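Local coordinates for dihydrodipicolinate reductase N-terminus domain-containing protein (Mycobacterium smegmatis, PDB 6IAQ) that probably catalyses the NADP-dependent reductive amination of ketones to amines, as a native amine dehydrogenase, at residues 138-141 with 142-146. Sequence-based numbering, arbitrary orientation.
Sequences TGYQ and DTFWV. With NAP (NADP nicotinamide-adenine-dinucleotide phosphate), chain F.
The ring of Tyr140 turns its CD2-CE2 edge to one face of the Trp145 indole, a T-shaped stack in which the planes stand at 89° and CE2 of Tyr140 lies 3.4 Å from CE2 of Trp145, offset toward the rim. Phe144 meets the Tyr140 ring differently: the planes are almost parallel (10°) but slid apart, with centroids 5.0 Å from each other, and the short approach is from Tyr140 CE1 to Phe144 CD2 at 3.2 Å. Tyr140 O sits at the edge of the Phe144 ring, in its plane. A water ties two of the three aromatics together, bonding to Tyr140 OH and accepting from Trp145 NE1.

Gln141 lays its CG near Trp145 CE3 (3.4 Å). Its chain then bends at chi2 (97°), which turns the amide to the cofactor: Gln141 OE1 accepts from N7N of NADP at 2.9 Å, while the backbone N of Tyr140 donates to the carboxamide O7N, also at 2.9 Å. This two-point grip fixes the rotation of the nicotinamide amide.

From the loop before the helix, Thr138 OG1 donates to Asp142 OD2 in its first turn, on the anti lone pair, at 2.7 Å, and that oxygen also forms a salt bridge with Arg313. Gln141 O receives the alpha-helical bond from Trp145 N and a weak one from Val146 N, five residues on, which marks a wider pi-type turn. Tyr140, Phe144 and Trp145 thus form an aromatic cluster at the start of helix 141-153, where the loop after strand 134-137 of the Rossmann-type parallel sheet shapes the nicotinamide end of the NADP pocket.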
loop_
_atom_site.group_PDB
_atom_site.type_symbol
_atom_site.label_atom_id
_atom_site.label_comp_id
_atom_site.label_asym_id
_atom_site.label_seq_id
_atom_site.Cartn_x
_atom_site.Cartn_y
_atom_site.Cartn_z
ATOM N N THR A 138 10.845 -9.866 8.265
ATOM C CA THR A 138 10.495 -9.041 7.088
ATOM C C THR A 138 11.105 -9.699 5.846
ATOM O O THR A 138 11.384 -10.912 5.888
ATOM C CB THR A 138 10.897 -7.591 7.330
ATOM O OG1 THR A 138 10.592 -6.789 6.190
ATOM C CG2 THR A 138 12.365 -7.447 7.651
ATOM N N GLY A 139 11.274 -8.913 4.788
ATOM C CA GLY A 139 11.683 -9.392 3.458
ATOM C C GLY A 139 10.649 -9.023 2.414
ATOM O O GLY A 139 9.876 -8.004 2.623
ATOM N N TYR A 140 10.619 -9.805 1.330
ATOM C CA TYR A 140 9.788 -9.499 0.132
ATOM C C TYR A 140 8.318 -9.347 0.551
ATOM O O TYR A 140 7.626 -8.390 0.111
ATOM C CB TYR A 140 9.945 -10.593 -0.926
ATOM C CG TYR A 140 8.995 -10.382 -2.083
ATOM C CD1 TYR A 140 9.145 -9.290 -2.923
ATOM C CD2 TYR A 140 7.898 -11.202 -2.259
ATOM C CE1 TYR A 140 8.247 -9.030 -3.934
ATOM C CE2 TYR A 140 7.010 -10.988 -3.301
ATOM C CZ TYR A 140 7.175 -9.885 -4.123
ATOM O OH TYR A 140 6.291 -9.666 -5.140
ATOM N N GLN A 141 7.844 -10.254 1.392
ATOM C CA GLN A 141 6.398 -10.428 1.716
ATOM C C GLN A 141 5.852 -9.160 2.378
ATOM O O GLN A 141 4.627 -8.906 2.239
ATOM C CB GLN A 141 6.115 -11.616 2.636
ATOM C CG GLN A 141 7.018 -12.839 2.445
ATOM C CD GLN A 141 8.133 -12.787 3.458
ATOM O OE1 GLN A 141 8.939 -11.859 3.427
ATOM N NE2 GLN A 141 8.079 -13.685 4.450
ATOM N N ASP A 142 6.690 -8.420 3.105
ATOM C CA ASP A 142 6.288 -7.309 4.014
ATOM C C ASP A 142 5.291 -6.378 3.274
ATOM O O ASP A 142 4.169 -6.197 3.749
ATOM C CB ASP A 142 7.547 -6.594 4.492
ATOM C CG ASP A 142 7.389 -5.451 5.468
ATOM O OD1 ASP A 142 6.316 -4.794 5.465
ATOM O OD2 ASP A 142 8.386 -5.198 6.210
ATOM N N THR A 143 5.707 -5.809 2.155
ATOM C CA THR A 143 4.859 -4.957 1.291
ATOM C C THR A 143 3.998 -5.817 0.362
ATOM O O THR A 143 2.762 -5.656 0.378
ATOM C CB THR A 143 5.699 -3.956 0.508
ATOM O OG1 THR A 143 6.408 -3.140 1.414
ATOM C CG2 THR A 143 4.846 -3.084 -0.375
ATOM N N PHE A 144 4.593 -6.708 -0.435
ATOM C CA PHE A 144 3.929 -7.240 -1.663
ATOM C C PHE A 144 2.893 -8.308 -1.345
ATOM O O PHE A 144 1.995 -8.486 -2.176
ATOM C CB PHE A 144 4.983 -7.708 -2.660
ATOM C CG PHE A 144 5.783 -6.554 -3.206
ATOM C CD1 PHE A 144 5.239 -5.700 -4.154
ATOM C CD2 PHE A 144 7.049 -6.277 -2.709
ATOM C CE1 PHE A 144 5.982 -4.629 -4.634
ATOM C CE2 PHE A 144 7.770 -5.190 -3.163
ATOM C CZ PHE A 144 7.232 -4.349 -4.117
ATOM N N TRP A 145 2.972 -8.972 -0.186
ATOM C CA TRP A 145 2.000 -10.035 0.167
ATOM C C TRP A 145 1.182 -9.655 1.410
ATOM O O TRP A 145 0.165 -10.334 1.631
ATOM C CB TRP A 145 2.666 -11.407 0.329
ATOM C CG TRP A 145 3.330 -11.938 -0.896
ATOM C CD1 TRP A 145 3.141 -11.524 -2.184
ATOM C CD2 TRP A 145 4.274 -13.015 -0.958
ATOM N NE1 TRP A 145 3.903 -12.270 -3.043
ATOM C CE2 TRP A 145 4.635 -13.175 -2.317
ATOM C CE3 TRP A 145 4.917 -13.803 0.007
ATOM C CZ2 TRP A 145 5.600 -14.096 -2.733
ATOM C CZ3 TRP A 145 5.830 -14.757 -0.410
ATOM C CH2 TRP A 145 6.181 -14.889 -1.759
ATOM N N VAL A 146 1.581 -8.647 2.182
ATOM C CA VAL A 146 0.856 -8.297 3.433
ATOM C C VAL A 146 0.360 -6.850 3.400
ATOM O O VAL A 146 -0.862 -6.671 3.218
ATOM C CB VAL A 146 1.707 -8.588 4.679
ATOM C CG1 VAL A 146 0.964 -8.204 5.950
ATOM C CG2 VAL A 146 2.192 -10.033 4.713
HETATM P PA NAP F . 22.296 -18.492 1.346
HETATM O O1A NAP F . 23.001 -17.798 0.278
HETATM O O2A NAP F . 22.301 -20.039 1.521
HETATM O O5B NAP F . 22.810 -17.811 2.739
HETATM C C5B NAP F . 22.586 -18.405 4.025
HETATM C C4B NAP F . 23.728 -17.989 4.941
HETATM O O4B NAP F . 23.538 -18.482 6.265
HETATM C C3B NAP F . 25.133 -18.480 4.498
HETATM O O3B NAP F . 25.952 -17.285 4.513
HETATM C C2B NAP F . 25.623 -19.435 5.582
HETATM O O2B NAP F . 27.026 -19.292 5.900
HETATM C C1B NAP F . 24.869 -18.864 6.743
HETATM N N9A NAP F . 24.638 -19.733 7.895
HETATM C C8A NAP F . 23.998 -20.918 7.961
HETATM N N7A NAP F . 23.951 -21.301 9.242
HETATM C C5A NAP F . 24.490 -20.307 9.988
HETATM C C6A NAP F . 24.743 -20.020 11.423
HETATM N N6A NAP F . 24.398 -20.889 12.364
HETATM N N1A NAP F . 25.337 -18.874 11.750
HETATM C C2A NAP F . 25.703 -17.940 10.848
HETATM N N3A NAP F . 25.513 -18.107 9.519
HETATM C C4A NAP F . 24.950 -19.274 9.094
HETATM O O3 NAP F . 20.693 -18.124 1.352
HETATM P PN NAP F . 20.052 -16.629 1.028
HETATM O O1N NAP F . 19.531 -16.513 -0.371
HETATM O O2N NAP F . 20.954 -15.551 1.518
HETATM O O5D NAP F . 18.827 -16.888 2.023
HETATM C C5D NAP F . 18.904 -16.946 3.453
HETATM C C4D NAP F . 17.582 -17.158 4.135
HETATM O O4D NAP F . 16.754 -15.976 3.876
HETATM C C3D NAP F . 16.890 -18.392 3.629
HETATM O O3D NAP F . 16.275 -19.137 4.665
HETATM C C2D NAP F . 15.826 -17.819 2.683
HETATM O O2D NAP F . 14.737 -18.745 2.559
HETATM C C1D NAP F . 15.511 -16.460 3.373
HETATM N N1N NAP F . 14.956 -15.477 2.425
HETATM C C2N NAP F . 13.837 -14.865 2.762
HETATM C C3N NAP F . 13.251 -13.979 1.869
HETATM C C7N NAP F . 11.996 -13.216 2.234
HETATM O O7N NAP F . 11.469 -12.582 1.320
HETATM N N7N NAP F . 11.518 -13.203 3.491
HETATM C C4N NAP F . 13.867 -13.745 0.640
HETATM C C5N NAP F . 15.049 -14.399 0.309
HETATM C C6N NAP F . 15.565 -15.261 1.245
HETATM P P2B NAP F . 28.180 -19.593 4.838
HETATM O O1X NAP F . 28.123 -18.545 3.765
HETATM O O2X NAP F . 29.475 -19.319 5.600
HETATM O O3X NAP F . 27.823 -21.044 4.498
HETATM O O HOH W 1 5.416 -12.151 -5.825
#